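Local coordinates for uncharacterized protein MG376 homolog (Mycoplasma pneumoniae, PDB 2HQL) that probably binds single-stranded DNA through a small OB fold, although its precise cellular role is uncharacterised, at residues 15-20 with 31-36; 48-53 with 89-94; 68-73 with 94-99. All coordinates share one frame; numbering follows the deposited sequence.

Contact 1: residues 15-20 with 31-36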
ATOM      1  N   GLY A  15      -0.859 -13.096   0.391  1.00 22.08           N
ATOM      2  CA  GLY A  15       0.408 -13.547   0.930  1.00 20.46           C
ATOM      3  C   GLY A  15       0.199 -14.644   1.946  1.00 20.58           C
ATOM      4  O   GLY A  15      -0.929 -15.077   2.185  1.00 19.98           O
ATOM      5  N   GLU A  16       1.293 -15.095   2.548  1.00 21.15           N
ATOM      6  CA  GLU A  16       1.242 -16.143   3.558  1.00 21.30           C
ATOM      7  C   GLU A  16       1.209 -15.533   4.956  1.00 19.94           C
ATOM      8  O   GLU A  16       2.059 -14.721   5.306  1.00 20.46           O
ATOM      9  CB  GLU A  16       2.463 -17.069   3.409  1.00 24.06           C
ATOM     10  CG  GLU A  16       2.861 -17.865   4.670  1.00 28.65           C
ATOM     11  CD  GLU A  16       2.269 -19.264   4.741  1.00 29.94           C
ATOM     12  OE1 GLU A  16       2.607 -20.100   3.878  1.00 32.23           O
ATOM     13  OE2 GLU A  16       1.471 -19.532   5.667  1.00 32.52           O
ATOM     14  N   ILE A  17       0.216 -15.926   5.748  1.00 19.78           N
ATOM     15  CA  ILE A  17       0.072 -15.443   7.117  1.00 19.35           C
ATOM     16  C   ILE A  17       1.323 -15.817   7.917  1.00 21.01           C
ATOM     17  O   ILE A  17       1.682 -16.999   8.018  1.00 21.40           O
ATOM     18  CB  ILE A  17      -1.168 -16.076   7.782  1.00 18.53           C
ATOM     19  CG1 ILE A  17      -2.394 -15.847   6.888  1.00 18.45           C
ATOM     20  CG2 ILE A  17      -1.360 -15.503   9.183  1.00 14.86           C
ATOM     21  CD1 ILE A  17      -3.688 -16.485   7.384  1.00 16.47           C
ATOM     22  N   GLU A  18       1.981 -14.817   8.496  1.00 20.81           N
ATOM     23  CA  GLU A  18       3.207 -15.050   9.252  1.00 22.39           C
ATOM     24  C   GLU A  18       3.038 -15.007  10.771  1.00 22.22           C
ATOM     25  O   GLU A  18       3.743 -15.705  11.502  1.00 22.13           O
ATOM     26  CB  GLU A  18       4.263 -14.027   8.834  1.00 23.82           C
ATOM     27  CG  GLU A  18       4.700 -14.130   7.377  1.00 28.51           C
ATOM     28  CD  GLU A  18       5.448 -15.411   7.083  1.00 31.71           C
ATOM     29  OE1 GLU A  18       6.404 -15.697   7.830  1.00 36.22           O
ATOM     30  OE2 GLU A  18       5.095 -16.124   6.116  1.00 30.83           O
ATOM     31  N   SER A  19       2.110 -14.172  11.232  1.00 21.79           N
ATOM     32  CA  SER A  19       1.824 -14.003  12.648  1.00 19.64           C
ATOM     33  C   SER A  19       0.630 -13.074  12.737  1.00 20.69           C
ATOM     34  O   SER A  19       0.224 -12.498  11.736  1.00 19.11           O
ATOM     35  CB  SER A  19       3.018 -13.378  13.360  1.00 19.10           C
ATOM     36  OG  SER A  19       3.248 -12.071  12.887  1.00 18.07           O
ATOM     37  N   SER A  20       0.065 -12.928  13.930  1.00 22.68           N
ATOM     38  CA  SER A  20      -1.097 -12.062  14.104  1.00 25.15           C
ATOM     39  C   SER A  20      -1.418 -11.865  15.579  1.00 27.18           C
ATOM     40  O   SER A  20      -0.985 -12.649  16.415  1.00 27.69           O
ATOM     41  CB  SER A  20      -2.313 -12.674  13.401  1.00 26.71           C
ATOM     42  OG  SER A  20      -2.708 -13.878  14.036  1.00 26.46           O
ATOM     43  N   VAL A  31      -2.885  -8.999  11.404  1.00 18.55           N
ATOM     44  CA  VAL A  31      -2.197 -10.103  10.762  1.00 19.55           C
ATOM     45  C   VAL A  31      -1.006  -9.567   9.952  1.00 19.02           C
ATOM     46  O   VAL A  31      -1.051  -8.466   9.401  1.00 17.37           O
ATOM     47  CB  VAL A  31      -3.172 -10.889   9.832  1.00 18.62           C
ATOM     48  CG1 VAL A  31      -2.414 -11.985   9.059  1.00 16.74           C
ATOM     49  CG2 VAL A  31      -4.296 -11.504  10.668  1.00 16.19           C
ATOM     50  N   THR A  32       0.074 -10.339   9.918  1.00 19.28           N
ATOM     51  CA  THR A  32       1.252  -9.961   9.157  1.00 18.07           C
ATOM     52  C   THR A  32       1.473 -11.003   8.075  1.00 18.25           C
ATOM     53  O   THR A  32       1.635 -12.198   8.357  1.00 16.33           O
ATOM     54  CB  THR A  32       2.487  -9.850  10.038  1.00 18.38           C
ATOM     55  OG1 THR A  32       2.340  -8.712  10.894  1.00 19.40           O
ATOM     56  CG2 THR A  32       3.734  -9.660   9.181  1.00 20.38           C
ATOM     57  N   ILE A  33       1.477 -10.511   6.838  1.00 18.52           N
ATOM     58  CA  ILE A  33       1.601 -11.316   5.629  1.00 18.72           C
ATOM     59  C   ILE A  33       2.954 -11.184   4.925  1.00 18.53           C
ATOM     60  O   ILE A  33       3.599 -10.143   4.972  1.00 17.54           O
ATOM     61  CB  ILE A  33       0.492 -10.900   4.624  1.00 19.12           C
ATOM     62  CG1 ILE A  33      -0.873 -10.890   5.310  1.00 20.87           C
ATOM     63  CG2 ILE A  33       0.470 -11.817   3.453  1.00 23.51           C
ATOM     64  CD1 ILE A  33      -1.291 -12.193   5.929  1.00 19.86           C
ATOM     65  N   LYS A  34       3.359 -12.260   4.259  1.00 20.67           N
ATOM     66  CA  LYS A  34       4.603 -12.308   3.497  1.00 20.26           C
ATOM     67  C   LYS A  34       4.256 -12.551   2.031  1.00 20.42           C
ATOM     68  O   LYS A  34       3.416 -13.395   1.712  1.00 20.43           O
ATOM     69  CB  LYS A  34       5.491 -13.463   3.973  1.00 22.61           C
ATOM     70  CG  LYS A  34       6.656 -13.774   3.020  1.00 25.51           C
ATOM     71  CD  LYS A  34       7.421 -15.057   3.381  1.00 28.10           C
ATOM     72  CE  LYS A  34       6.588 -16.321   3.151  1.00 29.94           C
ATOM     73  NZ  LYS A  34       7.349 -17.577   3.477  1.00 31.27           N
ATOM     74  N   GLN A  35       4.893 -11.805   1.139  1.00 20.43           N
ATOM     75  CA  GLN A  35       4.676 -11.984  -0.292  1.00 19.71           C
ATOM     76  C   GLN A  35       6.066 -12.142  -0.876  1.00 19.69           C
ATOM     77  O   GLN A  35       6.950 -11.363  -0.542  1.00 19.50           O
ATOM     78  CB  GLN A  35       3.992 -10.758  -0.913  1.00 18.48           C
ATOM     79  CG  GLN A  35       3.557 -10.984  -2.357  1.00 18.86           C
ATOM     80  CD  GLN A  35       2.736  -9.848  -2.936  1.00 19.45           C
ATOM     81  OE1 GLN A  35       3.275  -8.830  -3.384  1.00 19.01           O
ATOM     82  NE2 GLN A  35       1.418 -10.016  -2.923  1.00 20.93           N
ATOM     83  N   MET A  36       6.271 -13.141  -1.732  1.00 20.40           N
ATOM     84  CA  MET A  36       7.593 -13.353  -2.328  1.00 21.40           C
ATOM     85  C   MET A  36       8.011 -12.233  -3.282  1.00 21.49           C
ATOM     86  O   MET A  36       7.202 -11.691  -4.035  1.00 22.14           O
ATOM     87  CB  MET A  36       7.649 -14.708  -3.036  1.00 23.88           C
ATOM     88  CG  MET A  36       7.335 -15.890  -2.109  1.00 24.44           C
ATOM     89  SD  MET A  36       8.187 -15.780  -0.502  1.00 26.40           S
ATOM     90  CE  MET A  36       9.904 -16.010  -0.985  1.00 24.87           C
TER
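The amide of Glu18 meets the carbonyl oxygen of Thr32 at 2.6 Å (Glu18 N to Thr32 O), the donor standing nearly in line with the C=O bond. One residue further on, Thr32 N returns a bond to Ser19 O (2.8 Å). Glu18 and Ser19 thus both face Thr32, and the extra residue makes a classic beta bulge in an otherwise antiparallel pairing. Before the bulge, Glu16 and Lys34 form a hydrogen-bonded pair, with Glu16 N 2.8 Å from Lys34 O and the reverse bond slightly longer.

The bulge turns the CB of Glu18 toward the strand 31-36. With CG anti to the carbonyl carbon (chi1 -64°) and a bend at chi2, its carboxylate lies across the Lys34 chain: OE2 touches CB and CE of Lys34, the latter at 3.3 Å, while the salt bridge to Lys34 NZ is long at 3.8 Å. The lysine is therefore met mainly through its methylenes. On the face carrying Ile17, Ile33, Val31 and Ser20 the touching atoms are carbons. CG2 of Ile17 touches CG1 of Val31 (3.7 Å), CD1 of Ile33 touches CA and CG1 of Ile17, and CB of Ser20 rests on CG2 of Val31.

Gln35 OE1 bonds ND2 of Asn9 of the second subunit. This hairpin pairing of strands 9-22 and 28-39 belongs to the curled sheet of an OB fold. Its apolar face meets Leu60, His63 and Thr64 of helix 54-64, strand 42-53 continues the sheet beyond residues 31-36, and backbone bonds from Gly15 and Ile17 to Ile70 and Lys68 join strand 69-81.

Contact 2: residues 48-53 with 89-94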
ATOM      1  N   TYR A  48       3.918  -7.386   4.970  1.00 16.16           N
ATOM      2  CA  TYR A  48       2.867  -6.388   5.065  1.00 15.65           C
ATOM      3  C   TYR A  48       2.055  -6.646   6.313  1.00 16.09           C
ATOM      4  O   TYR A  48       1.975  -7.781   6.785  1.00 16.14           O
ATOM      5  CB  TYR A  48       1.965  -6.488   3.842  1.00 14.06           C
ATOM      6  CG  TYR A  48       2.703  -6.267   2.544  1.00 14.69           C
ATOM      7  CD1 TYR A  48       3.097  -4.986   2.159  1.00 15.05           C
ATOM      8  CD2 TYR A  48       3.021  -7.334   1.705  1.00 15.38           C
ATOM      9  CE1 TYR A  48       3.785  -4.776   0.977  1.00 17.46           C
ATOM     10  CE2 TYR A  48       3.714  -7.132   0.514  1.00 14.82           C
ATOM     11  CZ  TYR A  48       4.088  -5.854   0.161  1.00 16.07           C
ATOM     12  OH  TYR A  48       4.762  -5.629  -1.008  1.00 18.91           O
ATOM     13  N   VAL A  49       1.468  -5.586   6.855  1.00 16.28           N
ATOM     14  CA  VAL A  49       0.640  -5.712   8.038  1.00 14.60           C
ATOM     15  C   VAL A  49      -0.764  -5.320   7.629  1.00 15.60           C
ATOM     16  O   VAL A  49      -0.991  -4.251   7.079  1.00 14.50           O
ATOM     17  CB  VAL A  49       1.112  -4.796   9.179  1.00 13.99           C
ATOM     18  CG1 VAL A  49       0.182  -4.936  10.366  1.00 15.31           C
ATOM     19  CG2 VAL A  49       2.532  -5.145   9.579  1.00 13.74           C
ATOM     20  N   ILE A  50      -1.705  -6.212   7.882  1.00 17.00           N
ATOM     21  CA  ILE A  50      -3.091  -5.969   7.543  1.00 16.18           C
ATOM     22  C   ILE A  50      -3.906  -6.109   8.820  1.00 17.74           C
ATOM     23  O   ILE A  50      -3.439  -6.697   9.795  1.00 16.48           O
ATOM     24  CB  ILE A  50      -3.576  -6.991   6.486  1.00 16.67           C
ATOM     25  CG1 ILE A  50      -3.473  -8.414   7.035  1.00 15.60           C
ATOM     26  CG2 ILE A  50      -2.707  -6.895   5.237  1.00 16.65           C
ATOM     27  CD1 ILE A  50      -4.063  -9.456   6.116  1.00 16.17           C
ATOM     28  N   TYR A  51      -5.110  -5.547   8.831  1.00 19.20           N
ATOM     29  CA  TYR A  51      -5.967  -5.654  10.011  1.00 21.15           C
ATOM     30  C   TYR A  51      -7.435  -5.609   9.628  1.00 21.75           C
ATOM     31  O   TYR A  51      -7.767  -5.388   8.467  1.00 23.92           O
ATOM     32  CB  TYR A  51      -5.679  -4.540  11.032  1.00 17.37           C
ATOM     33  CG  TYR A  51      -6.056  -3.141  10.596  1.00 17.64           C
ATOM     34  CD1 TYR A  51      -5.154  -2.345   9.889  1.00 17.72           C
ATOM     35  CD2 TYR A  51      -7.311  -2.610  10.893  1.00 17.11           C
ATOM     36  CE1 TYR A  51      -5.496  -1.046   9.487  1.00 19.45           C
ATOM     37  CE2 TYR A  51      -7.665  -1.312  10.494  1.00 19.78           C
ATOM     38  CZ  TYR A  51      -6.750  -0.538   9.790  1.00 18.92           C
ATOM     39  OH  TYR A  51      -7.083   0.734   9.383  1.00 18.45           O
ATOM     40  N   ALA A  52      -8.301  -5.831  10.616  1.00 21.89           N
ATOM     41  CA  ALA A  52      -9.745  -5.811  10.417  1.00 20.22           C
ATOM     42  C   ALA A  52     -10.453  -5.504  11.731  1.00 20.88           C
ATOM     43  O   ALA A  52      -9.922  -5.750  12.812  1.00 20.57           O
ATOM     44  CB  ALA A  52     -10.217  -7.147   9.873  1.00 19.27           C
ATOM     45  N   ASN A  53     -11.658  -4.962  11.621  1.00 22.55           N
ATOM     46  CA  ASN A  53     -12.469  -4.613  12.781  1.00 23.32           C
ATOM     47  C   ASN A  53     -13.818  -5.339  12.760  1.00 23.32           C
ATOM     48  O   ASN A  53     -14.189  -5.948  11.751  1.00 23.88           O
ATOM     49  CB  ASN A  53     -12.704  -3.106  12.803  1.00 21.81           C
ATOM     50  CG  ASN A  53     -11.467  -2.336  13.183  1.00 19.84           C
ATOM     51  OD1 ASN A  53     -11.142  -2.208  14.363  1.00 21.78           O
ATOM     52  ND2 ASN A  53     -10.762  -1.828  12.187  1.00 17.53           N
ATOM     53  N   THR A  89       3.087   1.797   6.877  1.00 16.53           N
ATOM     54  CA  THR A  89       1.897   1.405   6.117  1.00 16.23           C
ATOM     55  C   THR A  89       1.167   0.146   6.627  1.00 15.40           C
ATOM     56  O   THR A  89       1.794  -0.853   7.002  1.00 15.65           O
ATOM     57  CB  THR A  89       2.267   1.180   4.645  1.00 14.88           C
ATOM     58  OG1 THR A  89       2.614   2.433   4.056  1.00 19.10           O
ATOM     59  CG2 THR A  89       1.119   0.569   3.878  1.00 14.05           C
ATOM     60  N   THR A  90      -0.162   0.211   6.637  1.00 14.41           N
ATOM     61  CA  THR A  90      -1.010  -0.915   7.048  1.00 15.17           C
ATOM     62  C   THR A  90      -2.202  -0.968   6.101  1.00 15.73           C
ATOM     63  O   THR A  90      -2.602   0.055   5.546  1.00 15.12           O
ATOM     64  CB  THR A  90      -1.579  -0.761   8.492  1.00 14.60           C
ATOM     65  OG1 THR A  90      -2.399   0.414   8.570  1.00 14.19           O
ATOM     66  CG2 THR A  90      -0.462  -0.663   9.506  1.00 15.37           C
ATOM     67  N   ILE A  91      -2.767  -2.153   5.903  1.00 16.55           N
ATOM     68  CA  ILE A  91      -3.925  -2.269   5.031  1.00 17.35           C
ATOM     69  C   ILE A  91      -5.170  -2.611   5.819  1.00 17.45           C
ATOM     70  O   ILE A  91      -5.227  -3.641   6.476  1.00 17.39           O
ATOM     71  CB  ILE A  91      -3.772  -3.361   3.947  1.00 18.92           C
ATOM     72  CG1 ILE A  91      -2.466  -3.162   3.160  1.00 18.73           C
ATOM     73  CG2 ILE A  91      -4.979  -3.312   2.997  1.00 15.85           C
ATOM     74  CD1 ILE A  91      -1.241  -3.735   3.849  1.00 20.06           C
ATOM     75  N   GLU A  92      -6.162  -1.725   5.736  1.00 18.03           N
ATOM     76  CA  GLU A  92      -7.448  -1.898   6.394  1.00 16.46           C
ATOM     77  C   GLU A  92      -8.262  -2.844   5.520  1.00 17.03           C
ATOM     78  O   GLU A  92      -8.698  -2.483   4.427  1.00 16.60           O
ATOM     79  CB  GLU A  92      -8.165  -0.554   6.497  1.00 17.68           C
ATOM     80  CG  GLU A  92      -9.415  -0.589   7.348  1.00 20.48           C
ATOM     81  CD  GLU A  92     -10.204   0.679   7.228  1.00 20.47           C
ATOM     82  OE1 GLU A  92      -9.591   1.697   6.854  1.00 23.29           O
ATOM     83  OE2 GLU A  92     -11.422   0.667   7.510  1.00 21.69           O
ATOM     84  N   ILE A  93      -8.460  -4.060   6.001  1.00 16.23           N
ATOM     85  CA  ILE A  93      -9.201  -5.056   5.251  1.00 18.23           C
ATOM     86  C   ILE A  93     -10.667  -4.691   5.058  1.00 19.08           C
ATOM     87  O   ILE A  93     -11.364  -4.330   6.007  1.00 19.77           O
ATOM     88  CB  ILE A  93      -9.082  -6.435   5.938  1.00 18.69           C
ATOM     89  CG1 ILE A  93      -7.627  -6.923   5.852  1.00 18.18           C
ATOM     90  CG2 ILE A  93     -10.075  -7.425   5.327  1.00 17.41           C
ATOM     91  CD1 ILE A  93      -7.334  -8.132   6.704  1.00 18.42           C
ATOM     92  N   VAL A  94     -11.122  -4.775   3.811  1.00 20.30           N
ATOM     93  CA  VAL A  94     -12.504  -4.480   3.461  1.00 20.41           C
ATOM     94  C   VAL A  94     -13.162  -5.794   3.099  1.00 21.63           C
ATOM     95  O   VAL A  94     -14.325  -6.031   3.418  1.00 23.54           O
ATOM     96  CB  VAL A  94     -12.598  -3.527   2.238  1.00 21.21           C
ATOM     97  CG1 VAL A  94     -14.001  -3.546   1.675  1.00 21.80           C
ATOM     98  CG2 VAL A  94     -12.237  -2.101   2.643  1.00 21.40           C
TER
HETATM   99  O   HOH W   1       2.410  -3.014   5.787  1.00 13.10           O
HETATM  100  O   HOH W   2     -12.088  -4.252   8.480  1.00 19.07           O
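The phenol ring of Tyr51 lies against Glu92, whose CA sits over one face, 3.9 Å from the ring centroid and offset toward the rim, in a CH-pi contact. The CB and CG of Glu92 continue on the same side of the ring toward the phenol end, with CB 3.3 Å from Tyr51 OH, and the carboxylate plane is only 12° from that of the ring. At the ring edge, Thr90 OG1 approaches Tyr51 CE1 at 3.5 Å. The Tyr51 CG lies between its own backbone N and carbonyl carbon (chi1 68°), from where the ring extends to Glu92.

On the face of Ile50 and Ile91 the contact is aliphatic. CG2 of Ile50 meets CD1 of Ile91 at 3.7 Å. Ile93, which points toward the partner strand, brings its CD1 to 3.6 Å from Ile50 CD1, and its CB faces Ala52 CB.

Between these two layers the backbones run parallel. Tyr51 is gripped through both its polar backbone atoms, its N bonding Ile91 O (3.0 Å) and its O accepting from Ile93 N (2.9 Å); Ile91 N also bonds Val49 O. Water continues this pairing at both ends, linking Val49 N to Thr89 O and Asn53 N to Ile93 O. Glu92 OE1 forms a salt bridge with Arg77 NE of strand 69-81, a second-shell partner for the residue against the tyrosine.

Tyr48 and Thr89 reach the second subunit. Strands 42-53 and 86-96 supply the parallel pairing of this OB-fold sheet. Strand 28-39 flanks the first and strand 69-81 the second, while Leu56 and Leu60 of helix 54-64 pack on Ile93, and Leu60 also on Ala52.

Contact 3: residues 68-73 with 94-99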
ATOM      1  N   LYS A  68      -3.219 -20.893   5.351  1.00 28.93           N
ATOM      2  CA  LYS A  68      -1.870 -20.345   5.475  1.00 28.70           C
ATOM      3  C   LYS A  68      -1.759 -19.042   4.685  1.00 27.81           C
ATOM      4  O   LYS A  68      -1.138 -18.079   5.144  1.00 26.15           O
ATOM      5  CB  LYS A  68      -0.829 -21.344   4.962  1.00 29.99           C
ATOM      6  CG  LYS A  68      -0.789 -22.650   5.725  1.00 34.02           C
ATOM      7  CD  LYS A  68       0.368 -23.529   5.256  1.00 38.59           C
ATOM      8  CE  LYS A  68       0.363 -24.890   5.968  1.00 41.91           C
ATOM      9  NZ  LYS A  68       1.561 -25.748   5.670  1.00 42.64           N
ATOM     10  N   THR A  69      -2.359 -19.019   3.496  1.00 27.56           N
ATOM     11  CA  THR A  69      -2.331 -17.821   2.665  1.00 28.53           C
ATOM     12  C   THR A  69      -3.677 -17.131   2.795  1.00 27.80           C
ATOM     13  O   THR A  69      -4.628 -17.704   3.327  1.00 27.41           O
ATOM     14  CB  THR A  69      -2.107 -18.132   1.158  1.00 29.26           C
ATOM     15  OG1 THR A  69      -3.333 -18.584   0.573  1.00 30.87           O
ATOM     16  CG2 THR A  69      -1.037 -19.194   0.977  1.00 29.57           C
ATOM     17  N   ILE A  70      -3.747 -15.894   2.319  1.00 26.69           N
ATOM     18  CA  ILE A  70      -4.984 -15.138   2.355  1.00 24.66           C
ATOM     19  C   ILE A  70      -4.889 -14.041   1.308  1.00 24.69           C
ATOM     20  O   ILE A  70      -3.814 -13.485   1.086  1.00 24.62           O
ATOM     21  CB  ILE A  70      -5.237 -14.496   3.744  1.00 23.68           C
ATOM     22  CG1 ILE A  70      -6.619 -13.815   3.746  1.00 20.73           C
ATOM     23  CG2 ILE A  70      -4.124 -13.487   4.068  1.00 24.24           C
ATOM     24  CD1 ILE A  70      -7.086 -13.298   5.085  1.00 16.24           C
ATOM     25  N   SER A  71      -6.015 -13.759   0.650  1.00 24.36           N
ATOM     26  CA  SER A  71      -6.094 -12.717  -0.375  1.00 23.28           C
ATOM     27  C   SER A  71      -7.168 -11.772   0.100  1.00 21.45           C
ATOM     28  O   SER A  71      -8.171 -12.220   0.637  1.00 21.26           O
ATOM     29  CB  SER A  71      -6.519 -13.297  -1.731  1.00 23.44           C
ATOM     30  OG  SER A  71      -5.626 -14.308  -2.169  1.00 26.27           O
ATOM     31  N   ILE A  72      -6.978 -10.471  -0.093  1.00 20.57           N
ATOM     32  CA  ILE A  72      -7.987  -9.508   0.341  1.00 19.20           C
ATOM     33  C   ILE A  72      -8.144  -8.317  -0.594  1.00 19.27           C
ATOM     34  O   ILE A  72      -7.456  -8.189  -1.609  1.00 17.14           O
ATOM     35  CB  ILE A  72      -7.660  -8.894   1.745  1.00 20.47           C
ATOM     36  CG1 ILE A  72      -6.340  -8.110   1.670  1.00 19.55           C
ATOM     37  CG2 ILE A  72      -7.594  -9.980   2.824  1.00 18.51           C
ATOM     38  CD1 ILE A  72      -6.152  -7.118   2.798  1.00 22.28           C
ATOM     39  N   GLU A  73      -9.081  -7.454  -0.211  1.00 20.25           N
ATOM     40  CA  GLU A  73      -9.347  -6.189  -0.876  1.00 19.70           C
ATOM     41  C   GLU A  73      -9.283  -5.240   0.318  1.00 19.18           C
ATOM     42  O   GLU A  73      -9.907  -5.495   1.344  1.00 20.65           O
ATOM     43  CB  GLU A  73     -10.743  -6.152  -1.493  1.00 20.72           C
ATOM     44  CG  GLU A  73     -10.914  -5.025  -2.510  1.00 24.17           C
ATOM     45  CD  GLU A  73     -11.782  -3.881  -2.023  1.00 25.59           C
ATOM     46  OE1 GLU A  73     -12.943  -4.159  -1.662  1.00 28.89           O
ATOM     47  OE2 GLU A  73     -11.316  -2.712  -2.013  1.00 25.89           O
ATOM     48  N   VAL A  94     -11.122  -4.775   3.811  1.00 20.30           N
ATOM     49  CA  VAL A  94     -12.504  -4.480   3.461  1.00 20.41           C
ATOM     50  C   VAL A  94     -13.162  -5.794   3.099  1.00 21.63           C
ATOM     51  O   VAL A  94     -14.325  -6.031   3.418  1.00 23.54           O
ATOM     52  CB  VAL A  94     -12.598  -3.527   2.238  1.00 21.21           C
ATOM     53  CG1 VAL A  94     -14.001  -3.546   1.675  1.00 21.80           C
ATOM     54  CG2 VAL A  94     -12.237  -2.101   2.643  1.00 21.40           C
ATOM     55  N   LYS A  95     -12.402  -6.665   2.449  1.00 22.91           N
ATOM     56  CA  LYS A  95     -12.944  -7.942   2.032  1.00 23.16           C
ATOM     57  C   LYS A  95     -11.925  -9.089   1.981  1.00 25.14           C
ATOM     58  O   LYS A  95     -10.786  -8.923   1.539  1.00 23.77           O
ATOM     59  CB  LYS A  95     -13.604  -7.757   0.664  1.00 22.26           C
ATOM     60  CG  LYS A  95     -14.472  -8.910   0.228  1.00 24.90           C
ATOM     61  CD  LYS A  95     -15.244  -8.580  -1.032  1.00 25.20           C
ATOM     62  CE  LYS A  95     -16.125  -9.740  -1.427  1.00 26.86           C
ATOM     63  NZ  LYS A  95     -15.310 -10.971  -1.638  1.00 28.59           N
ATOM     64  N   ILE A  96     -12.347 -10.257   2.454  1.00 27.67           N
ATOM     65  CA  ILE A  96     -11.503 -11.443   2.433  1.00 29.37           C
ATOM     66  C   ILE A  96     -12.054 -12.359   1.356  1.00 31.26           C
ATOM     67  O   ILE A  96     -13.268 -12.545   1.246  1.00 32.03           O
ATOM     68  CB  ILE A  96     -11.533 -12.210   3.771  1.00 29.63           C
ATOM     69  CG1 ILE A  96     -10.985 -11.329   4.894  1.00 29.29           C
ATOM     70  CG2 ILE A  96     -10.700 -13.481   3.653  1.00 27.82           C
ATOM     71  CD1 ILE A  96     -10.969 -12.018   6.238  1.00 30.35           C
ATOM     72  N   PHE A  97     -11.165 -12.933   0.556  1.00 32.05           N
ATOM     73  CA  PHE A  97     -11.597 -13.819  -0.515  1.00 34.52           C
ATOM     74  C   PHE A  97     -11.427 -15.300  -0.167  1.00 36.34           C
ATOM     75  O   PHE A  97     -10.693 -15.664   0.763  1.00 36.05           O
ATOM     76  CB  PHE A  97     -10.820 -13.503  -1.799  1.00 33.77           C
ATOM     77  CG  PHE A  97     -10.990 -12.081  -2.288  1.00 33.65           C
ATOM     78  CD1 PHE A  97     -12.231 -11.622  -2.732  1.00 31.49           C
ATOM     79  CD2 PHE A  97      -9.901 -11.208  -2.323  1.00 31.84           C
ATOM     80  CE1 PHE A  97     -12.386 -10.323  -3.204  1.00 32.05           C
ATOM     81  CE2 PHE A  97     -10.049  -9.902  -2.796  1.00 32.06           C
ATOM     82  CZ  PHE A  97     -11.295  -9.459  -3.237  1.00 31.03           C
ATOM     83  N   ASN A  98     -12.132 -16.146  -0.912  1.00 39.15           N
ATOM     84  CA  ASN A  98     -12.045 -17.588  -0.722  1.00 41.59           C
ATOM     85  C   ASN A  98     -10.713 -18.039  -1.307  1.00 42.62           C
ATOM     86  O   ASN A  98     -10.445 -17.829  -2.492  1.00 42.15           O
ATOM     87  CB  ASN A  98     -13.205 -18.291  -1.439  1.00 42.37           C
ATOM     88  CG  ASN A  98     -12.971 -19.780  -1.616  1.00 41.67           C
ATOM     89  OD1 ASN A  98     -12.411 -20.440  -0.746  1.00 41.83           O
ATOM     90  ND2 ASN A  98     -13.421 -20.318  -2.746  1.00 44.42           N
ATOM     91  N   PRO A  99      -9.851 -18.653  -0.479  1.00 43.87           N
ATOM     92  CA  PRO A  99      -8.542 -19.121  -0.948  1.00 44.72           C
ATOM     93  C   PRO A  99      -8.608 -20.098  -2.123  1.00 45.67           C
ATOM     94  O   PRO A  99      -7.583 -20.621  -2.577  1.00 47.26           O
ATOM     95  CB  PRO A  99      -7.924 -19.738   0.308  1.00 43.28           C
ATOM     96  CG  PRO A  99      -9.115 -20.185   1.082  1.00 43.95           C
ATOM     97  CD  PRO A  99     -10.064 -19.029   0.929  1.00 44.24           C
TER
HETATM   98  O   HOH W   3      -7.556 -16.253   0.765  1.00 27.75           O
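The Phe97 ring leans obliquely against the backbone of strand 69-73. Its CE2 comes within 3.3 Å of Ile72 C, CD2 approaches Ser71 O at 3.6 Å, and CZ touches Glu73 CB at 3.8 Å. With CG anti to the carbonyl carbon (chi1 -59°), CG lies beside its own backbone N, which makes a nearly straight bond to Ser71 O (3.1 Å, 170° at the hydrogen).

Further along, Glu73 O is gripped by two successive amides, Val94 N at 2.8 Å and Lys95 N at 3.0 Å. Both residues face Glu73, a classic beta bulge, while Glu73 N bonds Lys95 O in return. The Glu73 and Val94 side chains lie side by side, OE1 against CG1. A water bridges Ser71 N and Phe97 O.

On the opposite face from Glu73, Ile96 CG2 packs on Ile70 CD1 (3.9 Å), and Ile96 CG1 more loosely on Ile72 CG2. The contact joins the two strands of the beta hairpin 69-81/86-96 in the OB-fold sheet. Here Leu56, Leu60 and His63 of helix 54-64 meet Ile70 and Ile96. Ile103 packs on Ser71 and Phe97, and strand 9-22 flanks 69-73 through backbone bonds from Leu13 and Gly15.

In the fold
The three contacts are three of the strand pairings in one curled OB-fold sheet, whose strand order is 9-22, 28-39, 42-53, 86-96, 69-81. Their centres lie about 11 to 12 Å apart. Contact 1 passes to contact 2 through Ile33 O and Tyr48 N, 2.8 Å apart, and through Val31 O and Ile50 N. Contacts 2 and 3 share Val94 and strand 86-96; in the core between them Ile72 CD1 meets Ile93 CG1 at 3.4 Å. The circuit closes where Ile17 N of contact 1 lies 2.6 Å from Lys68 O of contact 3. Contacts 1 and 2 also touch the second subunit. No DNA is present to locate a binding surface.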